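Long-range contacts in mitochondrial association factor 1 (Toxoplasma gondii, PDB 6BXS), which is a macro-domain protein from a parasite locus required for the direct manipulation of host mitochondria: residues A46-G51 with L168-P173; S123-A128 with A146-I151; A188-I193 with I214-L219. One frame throughout, in Å; residues are numbered along the deposited sequence.

How the interactions relate
All three contacts belong to one mixed sheet and the helix lying on it. Interaction 1 is central, joining the parallel neighbours 45-50 and 166-170, its centre about 3 Å from that of the chain. Interaction 2, about 10 Å from it between centres, continues the sheet outward through antiparallel strands 147-152 and 120-126, and along the chain it is nested inside the loop that interaction 1 closes. Interaction 3 opens after both; its centre lies about 7 Å from that of interaction 1, and it seats helix 179-202 against strand 213-216, the other neighbour of 45-50. Together they tie the middle of the macro domain to one flank and one helical layer.

Interaction 1 (A46-G51 with L168-P173)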
loop_
_atom_site.group_PDB
_atom_site.type_symbol
_atom_site.label_atom_id
_atom_site.label_comp_id
_atom_site.label_asym_id
_atom_site.label_seq_id
_atom_site.Cartn_x
_atom_site.Cartn_y
_atom_site.Cartn_z
ATOM N N ALA A 46 3.036 7.946 -3.536
ATOM C CA ALA A 46 1.839 7.427 -2.886
ATOM C C ALA A 46 2.219 6.332 -1.898
ATOM O O ALA A 46 2.820 5.330 -2.275
ATOM C CB ALA A 46 0.857 6.895 -3.917
ATOM N N THR A 47 1.867 6.526 -0.633
ATOM C CA THR A 47 2.224 5.572 0.408
ATOM C C THR A 47 1.108 4.547 0.603
ATOM O O THR A 47 -0.077 4.890 0.609
ATOM C CB THR A 47 2.521 6.288 1.734
ATOM O OG1 THR A 47 3.556 7.257 1.522
ATOM C CG2 THR A 47 2.970 5.294 2.794
ATOM N N VAL A 48 1.503 3.287 0.763
ATOM C CA VAL A 48 0.561 2.178 0.854
ATOM C C VAL A 48 0.254 1.831 2.306
ATOM O O VAL A 48 1.120 1.366 3.044
ATOM C CB VAL A 48 1.105 0.925 0.138
ATOM C CG1 VAL A 48 0.207 -0.287 0.390
ATOM C CG2 VAL A 48 1.239 1.188 -1.359
ATOM N N ASP A 49 -0.994 2.049 2.703
ATOM C CA ASP A 49 -1.441 1.731 4.051
ATOM C C ASP A 49 -1.549 0.225 4.251
ATOM O O ASP A 49 -2.207 -0.463 3.471
ATOM C CB ASP A 49 -2.795 2.389 4.322
ATOM C CG ASP A 49 -3.190 2.346 5.788
ATOM O OD1 ASP A 49 -2.504 1.670 6.586
ATOM O OD2 ASP A 49 -4.202 2.988 6.142
ATOM N N ALA A 50 -0.907 -0.289 5.295
ATOM C CA ALA A 50 -1.100 -1.680 5.686
ATOM C C ALA A 50 -2.485 -1.819 6.309
ATOM O O ALA A 50 -2.655 -1.657 7.518
ATOM C CB ALA A 50 -0.020 -2.129 6.654
ATOM N N GLY A 51 -3.467 -2.124 5.468
ATOM C CA GLY A 51 -4.865 -2.062 5.850
ATOM C C GLY A 51 -5.347 -3.204 6.719
ATOM O O GLY A 51 -4.666 -4.215 6.886
ATOM N N LEU A 168 -2.540 4.810 -0.971
ATOM C CA LEU A 168 -3.100 3.501 -1.251
ATOM C C LEU A 168 -3.394 2.783 0.060
ATOM O O LEU A 168 -2.865 3.138 1.113
ATOM C CB LEU A 168 -2.155 2.669 -2.119
ATOM C CG LEU A 168 -2.117 3.022 -3.610
ATOM C CD1 LEU A 168 -0.791 3.660 -3.966
ATOM C CD2 LEU A 168 -2.370 1.794 -4.474
ATOM N N TYR A 169 -4.248 1.772 -0.031
ATOM C CA TYR A 169 -4.686 0.985 1.115
ATOM C C TYR A 169 -4.814 -0.449 0.624
ATOM O O TYR A 169 -5.491 -0.706 -0.372
ATOM C CB TYR A 169 -6.013 1.523 1.667
ATOM C CG TYR A 169 -6.559 0.828 2.905
ATOM C CD1 TYR A 169 -7.095 -0.454 2.835
ATOM C CD2 TYR A 169 -6.579 1.476 4.136
ATOM C CE1 TYR A 169 -7.610 -1.077 3.959
ATOM C CE2 TYR A 169 -7.095 0.858 5.266
ATOM C CZ TYR A 169 -7.610 -0.418 5.171
ATOM O OH TYR A 169 -8.123 -1.038 6.289
ATOM N N THR A 170 -4.140 -1.373 1.300
ATOM C CA THR A 170 -4.140 -2.769 0.877
ATOM C C THR A 170 -4.206 -3.706 2.078
ATOM O O THR A 170 -3.796 -3.350 3.186
ATOM C CB THR A 170 -2.888 -3.105 0.021
ATOM O OG1 THR A 170 -3.100 -4.339 -0.672
ATOM C CG2 THR A 170 -1.626 -3.202 0.877
ATOM N N VAL A 171 -4.729 -4.905 1.841
ATOM C CA VAL A 171 -4.949 -5.890 2.895
ATOM C C VAL A 171 -4.066 -7.110 2.675
ATOM O O VAL A 171 -4.244 -7.854 1.710
ATOM C CB VAL A 171 -6.426 -6.329 2.950
ATOM C CG1 VAL A 171 -6.646 -7.371 4.042
ATOM C CG2 VAL A 171 -7.331 -5.127 3.177
ATOM N N ALA A 172 -3.122 -7.313 3.587
ATOM C CA ALA A 172 -2.146 -8.389 3.473
ATOM C C ALA A 172 -2.669 -9.677 4.100
ATOM O O ALA A 172 -3.496 -9.634 5.011
ATOM C CB ALA A 172 -0.840 -7.977 4.129
ATOM N N PRO A 173 -2.181 -10.834 3.623
ATOM C CA PRO A 173 -2.605 -12.119 4.189
ATOM C C PRO A 173 -2.068 -12.340 5.598
ATOM O O PRO A 173 -0.947 -11.929 5.898
ATOM C CB PRO A 173 -2.017 -13.142 3.215
ATOM C CG PRO A 173 -0.842 -12.461 2.619
ATOM C CD PRO A 173 -1.210 -11.010 2.528
#
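Leu168 O takes two donors from the 46-51 strand: Asp49 N, at 2.7 Å in an almost straight hydrogen bond, and the CA-H of Val48, in a weaker C-H...O contact. Asp49 N stands well above the plane of that carbonyl. Leu168 N donates to Thr47 O, Thr170 N to Asp49 O, and Gly51 N reaches Thr170 O at 2.6 Å with a more bent N-H. The ladder is parallel, pairing Val48 with Leu168, Asp49 with Tyr169 and Ala50 with Thr170. These are strands 45-50 and 166-170 in the middle of the macro-domain sheet, where 213-216 flanks the first and the antiparallel strand 147-152 flanks the second. In relatives that bind ADP-ribose, the nucleotide cleft lies at the C-terminal ends of such central strands.

On the face carrying Asp49, the Tyr169 ring leans over Gly51. Chi1 (-178°) sets CG anti to the backbone N, and the ring, turned by chi2 (-72°), lays one face on Gly51 CA in a CH-pi contact, the carbon 3.6 Å from the ring centroid and displaced toward the rim. Its hydroxyl is held by Thr52 N and Phe56 O, two hydrogen bonds that probably help to fix the ring over the glycine. Asp49 lies alongside Tyr169, pointing the same way, its carboxylate turned 76° from the ring plane and OD2 3.5 Å from Tyr169 CD2.

The face carrying Val48, Leu168 and Thr170 turns to helix 179-202, and its contacts here are between carbons; Thr170 OG1 has weak hydrogen bonds to Ala146 O and Thr147 OG1. Val48 CG1 meets Thr170 CG2 at 3.5 Å, tighter than usual, while Val48 CG2 rests on Leu168 CB at 3.8 Å. Leu168 CD1 reaches Ala46 CB at 3.6 Å.

Interaction 2 (S123-A128 with A146-I151)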
loop_
_atom_site.group_PDB
_atom_site.type_symbol
_atom_site.label_atom_id
_atom_site.label_comp_id
_atom_site.label_asym_id
_atom_site.label_seq_id
_atom_site.Cartn_x
_atom_site.Cartn_y
_atom_site.Cartn_z
ATOM N N SER A 123 -11.995 8.076 -5.208
ATOM C CA SER A 123 -11.591 6.784 -4.664
ATOM C C SER A 123 -11.658 5.682 -5.709
ATOM O O SER A 123 -12.622 5.587 -6.470
ATOM C CB SER A 123 -12.468 6.419 -3.467
ATOM O OG SER A 123 -12.382 7.411 -2.461
ATOM N N PHE A 124 -10.623 4.847 -5.724
ATOM C CA PHE A 124 -10.493 3.771 -6.695
ATOM C C PHE A 124 -10.287 2.443 -5.982
ATOM O O PHE A 124 -9.915 2.413 -4.812
ATOM C CB PHE A 124 -9.315 4.034 -7.640
ATOM C CG PHE A 124 -9.400 5.341 -8.377
ATOM C CD1 PHE A 124 -9.085 6.533 -7.745
ATOM C CD2 PHE A 124 -9.777 5.377 -9.709
ATOM C CE1 PHE A 124 -9.158 7.736 -8.425
ATOM C CE2 PHE A 124 -9.850 6.576 -10.392
ATOM C CZ PHE A 124 -9.539 7.755 -9.751
ATOM N N ALA A 125 -10.522 1.348 -6.696
ATOM C CA ALA A 125 -10.222 0.020 -6.179
ATOM C C ALA A 125 -9.834 -0.924 -7.313
ATOM O O ALA A 125 -10.167 -0.691 -8.475
ATOM C CB ALA A 125 -11.399 -0.531 -5.407
ATOM N N TYR A 126 -9.131 -1.994 -6.958
ATOM C CA TYR A 126 -8.590 -2.930 -7.933
ATOM C C TYR A 126 -8.222 -4.227 -7.226
ATOM O O TYR A 126 -7.584 -4.204 -6.173
ATOM C CB TYR A 126 -7.366 -2.314 -8.629
ATOM C CG TYR A 126 -6.667 -3.194 -9.651
ATOM C CD1 TYR A 126 -5.839 -4.240 -9.256
ATOM C CD2 TYR A 126 -6.803 -2.952 -11.010
ATOM C CE1 TYR A 126 -5.192 -5.035 -10.187
ATOM C CE2 TYR A 126 -6.156 -3.739 -11.949
ATOM C CZ TYR A 126 -5.353 -4.779 -11.531
ATOM O OH TYR A 126 -4.707 -5.564 -12.461
ATOM N N VAL A 127 -8.646 -5.353 -7.791
ATOM C CA VAL A 127 -8.206 -6.661 -7.319
ATOM C C VAL A 127 -7.692 -7.495 -8.483
ATOM O O VAL A 127 -8.321 -7.563 -9.536
ATOM C CB VAL A 127 -9.333 -7.440 -6.600
ATOM C CG1 VAL A 127 -9.581 -6.864 -5.217
ATOM C CG2 VAL A 127 -10.609 -7.453 -7.429
ATOM N N ALA A 128 -6.535 -8.115 -8.286
ATOM C CA ALA A 128 -5.970 -9.013 -9.280
ATOM C C ALA A 128 -6.737 -10.330 -9.270
ATOM O O ALA A 128 -6.948 -10.952 -10.313
ATOM C CB ALA A 128 -4.493 -9.247 -9.008
ATOM N N ALA A 146 -7.346 -6.963 -1.644
ATOM C CA ALA A 146 -8.115 -5.762 -1.942
ATOM C C ALA A 146 -7.204 -4.546 -1.889
ATOM O O ALA A 146 -6.533 -4.313 -0.885
ATOM C CB ALA A 146 -9.270 -5.607 -0.967
ATOM N N THR A 147 -7.185 -3.778 -2.974
ATOM C CA THR A 147 -6.324 -2.607 -3.081
ATOM C C THR A 147 -7.139 -1.377 -3.460
ATOM O O THR A 147 -7.911 -1.400 -4.418
ATOM C CB THR A 147 -5.209 -2.819 -4.121
ATOM O OG1 THR A 147 -4.434 -3.971 -3.765
ATOM C CG2 THR A 147 -4.298 -1.601 -4.191
ATOM N N PHE A 148 -6.953 -0.305 -2.696
ATOM C CA PHE A 148 -7.660 0.945 -2.925
ATOM C C PHE A 148 -6.670 2.080 -3.169
ATOM O O PHE A 148 -5.555 2.062 -2.652
ATOM C CB PHE A 148 -8.560 1.269 -1.730
ATOM C CG PHE A 148 -9.445 0.128 -1.318
ATOM C CD1 PHE A 148 -9.016 -0.788 -0.372
ATOM C CD2 PHE A 148 -10.697 -0.036 -1.883
ATOM C CE1 PHE A 148 -9.821 -1.842 0.005
ATOM C CE2 PHE A 148 -11.509 -1.090 -1.510
ATOM C CZ PHE A 148 -11.071 -1.994 -0.565
ATOM N N LEU A 149 -7.089 3.055 -3.970
ATOM C CA LEU A 149 -6.297 4.248 -4.234
ATOM C C LEU A 149 -7.187 5.474 -4.055
ATOM O O LEU A 149 -8.262 5.555 -4.648
ATOM C CB LEU A 149 -5.703 4.202 -5.646
ATOM C CG LEU A 149 -4.608 5.217 -5.992
ATOM C CD1 LEU A 149 -3.765 4.702 -7.152
ATOM C CD2 LEU A 149 -5.196 6.579 -6.338
ATOM N N HIS A 150 -6.738 6.421 -3.236
ATOM C CA HIS A 150 -7.529 7.609 -2.923
ATOM C C HIS A 150 -6.784 8.894 -3.258
ATOM O O HIS A 150 -5.624 9.066 -2.883
ATOM C CB HIS A 150 -7.908 7.635 -1.439
ATOM C CG HIS A 150 -8.631 6.411 -0.969
ATOM N ND1 HIS A 150 -9.970 6.198 -1.212
ATOM C CD2 HIS A 150 -8.203 5.347 -0.250
ATOM C CE1 HIS A 150 -10.335 5.047 -0.673
ATOM N NE2 HIS A 150 -9.281 4.512 -0.084
ATOM N N ILE A 151 -7.460 9.792 -3.964
ATOM C CA ILE A 151 -7.000 11.166 -4.087
ATOM C C ILE A 151 -7.576 11.954 -2.918
ATOM O O ILE A 151 -8.788 12.112 -2.809
ATOM C CB ILE A 151 -7.429 11.813 -5.417
ATOM C CG1 ILE A 151 -6.959 10.957 -6.596
ATOM C CG2 ILE A 151 -6.869 13.230 -5.516
ATOM C CD1 ILE A 151 -7.370 11.490 -7.954
#
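The small bump of Ala125 CB packs against the Phe148 ring, touching CD2 at 3.6 Å and CE2 a little farther off, and comes in obliquely. The ring lies close to the neighbouring strand, with Phe124 O at its edge. Farther along the same face, Ser123 and His150 meet through polar atoms. Ser123 OG lies in the plane of the imidazole at its edge, 3.0 Å from His150 ND1, in a hydrogen bond whose donor may be either group. Ser123 OG is also hydrogen-bonded to Ser113 OG, its stronger partner, and Gln94 OE1 holds NE2 of the histidine.

Strands 120-126 and 147-152 run antiparallel, toward one flank of the sheet, in the three-layer alpha-beta-alpha sandwich of a macro domain: helix 83-103 covers the face of Ala125 and Phe148, and helix 179-202 the other. Two hydrogen-bonded pairs, Phe124 with Leu149 and Tyr126 with Thr147, close the ladder; its shortest link is Phe124 N to Leu149 O at 2.7 Å, its longest Thr147 N to Tyr126 O at 3.3 Å.

Beneath helix 179-202, Phe124 and Leu149 lie side by side, pointing the same way. Chi1 (-57°) of Phe124 puts CG anti to the carbonyl carbon; with chi2 at 78° the ring presents its edge to the partner strand: Phe124 CD1 sits 3.4 Å from Leu149 O, which lies in the ring plane. Leu149 CD2 fits beside Phe124 CD1, and Ile151 CD1 meets the same edge at Phe124 CE1, 4.2 Å away. Tyr200 meets Phe124 edge to face. Where the strands part, Val127 CG1 nestles against Ala146 CA at 3.8 Å.

Interaction 3 (A188-I193 with I214-L219); sequences ATMLGI and IRLPLL
Ile193 of the helix and Leu219 reach toward each other tip to tip, with Ile193 CD1 3.7 Å from Leu219 CD1. Everything that passes between segments 188-193 and 214-219 is of this apolar kind, and Ile193 supplies the largest share from the helix. Its CG2, anti to the backbone N, rests against two strand side chains, 3.9 Å from Ile214 CD1 and 4.2 Å from Leu216 CD2, whereas CD1 is left for the leucine past the end of the strand. Ile214 meets it with CG1 between its backbone N and carbonyl carbon (chi1 47°).

Longer contacts from Met190 and Thr189 add to these. In Met190 chi2 and chi3, both near 60°, fold SD and CE round toward the strand: SD lies 4.5 Å from Leu216 CD1, and CE 4.4 Å from Leu219 CD1. The same side chain also packs on helix 230-248, at Asn237 and Val241 among others. Thr189 adds its methyl, CG2, 4.3 Å from Leu219 CD1.

Among the polar groups, Thr189 OG1 bonds Ala185 O, and Ile193 N bonds Thr189 O, an i to i+4 bond, the spacing that brings Thr189 and Ile193 to the same side of the helix. Tyr186 OH of the same helix is hydrogen-bonded to Leu219 O, a polar link beside the apolar ones.

The N-to-C directions of the helix segment and strand 214-216 differ by 152°, their axes 12.2 Å apart at the closest. Val48 of the intervening strand and Thr170 of strand 166-170 also touch Ile193. Helix 179-202 thus lies over the sheet on the way from strand 166-170 to the parallel strand 213-216, with strand 45-50 between them: a beta-alpha-beta crossover within the alpha-beta-alpha sandwich of the macro domain.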
loop_
_atom_site.group_PDB
_atom_site.type_symbol
_atom_site.label_atom_id
_atom_site.label_comp_id
_atom_site.label_asym_id
_atom_site.label_seq_id
_atom_site.Cartn_x
_atom_site.Cartn_y
_atom_site.Cartn_z
ATOM N N ALA A 188 -0.794 -11.860 -5.177
ATOM C CA ALA A 188 -2.046 -11.240 -5.600
ATOM C C ALA A 188 -2.156 -9.820 -5.059
ATOM O O ALA A 188 -2.641 -8.918 -5.740
ATOM C CB ALA A 188 -3.229 -12.073 -5.131
ATOM N N THR A 189 -1.701 -9.633 -3.823
ATOM C CA THR A 189 -1.741 -8.327 -3.179
ATOM C C THR A 189 -0.795 -7.341 -3.869
ATOM O O THR A 189 -1.160 -6.194 -4.128
ATOM C CB THR A 189 -1.370 -8.430 -1.686
ATOM O OG1 THR A 189 -2.285 -9.313 -1.025
ATOM C CG2 THR A 189 -1.425 -7.064 -1.014
ATOM N N MET A 190 0.423 -7.789 -4.161
ATOM C CA MET A 190 1.403 -6.929 -4.820
ATOM C C MET A 190 0.953 -6.584 -6.236
ATOM O O MET A 190 1.176 -5.468 -6.705
ATOM C CB MET A 190 2.777 -7.596 -4.852
ATOM C CG MET A 190 3.912 -6.647 -5.230
ATOM S SD MET A 190 4.079 -5.252 -4.094
ATOM C CE MET A 190 4.540 -6.095 -2.582
ATOM N N LEU A 191 0.323 -7.539 -6.913
ATOM C CA LEU A 191 -0.263 -7.282 -8.224
ATOM C C LEU A 191 -1.355 -6.218 -8.129
ATOM O O LEU A 191 -1.526 -5.408 -9.039
ATOM C CB LEU A 191 -0.843 -8.566 -8.825
ATOM C CG LEU A 191 0.128 -9.586 -9.427
ATOM C CD1 LEU A 191 -0.644 -10.788 -9.947
ATOM C CD2 LEU A 191 0.960 -8.972 -10.543
ATOM N N GLY A 192 -2.095 -6.229 -7.025
ATOM C CA GLY A 192 -3.138 -5.245 -6.799
ATOM C C GLY A 192 -2.581 -3.840 -6.672
ATOM O O GLY A 192 -3.125 -2.889 -7.234
ATOM N N ILE A 193 -1.487 -3.714 -5.930
ATOM C CA ILE A 193 -0.834 -2.427 -5.723
ATOM C C ILE A 193 -0.280 -1.866 -7.033
ATOM O O ILE A 193 -0.579 -0.734 -7.411
ATOM C CB ILE A 193 0.313 -2.554 -4.701
ATOM C CG1 ILE A 193 -0.239 -2.966 -3.334
ATOM C CG2 ILE A 193 1.074 -1.240 -4.570
ATOM C CD1 ILE A 193 0.789 -3.609 -2.430
ATOM N N ILE A 214 5.822 4.620 -5.269
ATOM C CA ILE A 214 5.030 4.073 -4.175
ATOM C C ILE A 214 5.920 3.709 -2.991
ATOM O O ILE A 214 6.952 3.052 -3.146
ATOM C CB ILE A 214 4.212 2.836 -4.612
ATOM C CG1 ILE A 214 5.077 1.857 -5.409
ATOM C CG2 ILE A 214 3.014 3.275 -5.442
ATOM C CD1 ILE A 214 4.370 0.549 -5.729
ATOM N N ARG A 215 5.509 4.163 -1.810
ATOM C CA ARG A 215 6.225 3.897 -0.570
ATOM C C ARG A 215 5.534 2.770 0.189
ATOM O O ARG A 215 4.402 2.926 0.651
ATOM C CB ARG A 215 6.297 5.167 0.282
ATOM C CG ARG A 215 7.046 5.014 1.594
ATOM C CD ARG A 215 7.338 6.375 2.216
ATOM N NE ARG A 215 8.199 7.192 1.362
ATOM C CZ ARG A 215 8.577 8.436 1.640
ATOM N NH1 ARG A 215 8.172 9.029 2.756
ATOM N NH2 ARG A 215 9.361 9.094 0.797
ATOM N N LEU A 216 6.224 1.640 0.311
ATOM C CA LEU A 216 5.634 0.415 0.843
ATOM C C LEU A 216 6.154 0.060 2.233
ATOM O O LEU A 216 7.338 0.242 2.517
ATOM C CB LEU A 216 5.921 -0.757 -0.099
ATOM C CG LEU A 216 5.421 -0.626 -1.536
ATOM C CD1 LEU A 216 6.104 -1.637 -2.438
ATOM C CD2 LEU A 216 3.921 -0.810 -1.572
ATOM N N PRO A 217 5.271 -0.454 3.104
ATOM C CA PRO A 217 5.756 -1.136 4.304
ATOM C C PRO A 217 6.062 -2.592 3.976
ATOM O O PRO A 217 5.814 -3.011 2.844
ATOM C CB PRO A 217 4.577 -1.021 5.267
ATOM C CG PRO A 217 3.393 -1.076 4.365
ATOM C CD PRO A 217 3.799 -0.350 3.102
ATOM N N LEU A 218 6.590 -3.348 4.931
ATOM C CA LEU A 218 6.661 -4.793 4.774
ATOM C C LEU A 218 5.296 -5.371 5.126
ATOM O O LEU A 218 4.972 -5.554 6.299
ATOM C CB LEU A 218 7.750 -5.402 5.654
ATOM C CG LEU A 218 7.874 -6.926 5.555
ATOM C CD1 LEU A 218 8.470 -7.342 4.214
ATOM C CD2 LEU A 218 8.694 -7.471 6.712
ATOM N N LEU A 219 4.495 -5.642 4.101
ATOM C CA LEU A 219 3.131 -6.112 4.294
ATOM C C LEU A 219 3.098 -7.456 5.012
ATOM O O LEU A 219 3.959 -8.309 4.800
ATOM C CB LEU A 219 2.415 -6.210 2.947
ATOM C CG LEU A 219 2.146 -4.864 2.275
ATOM C CD1 LEU A 219 1.863 -5.047 0.795
ATOM C CD2 LEU A 219 0.988 -4.152 2.955
#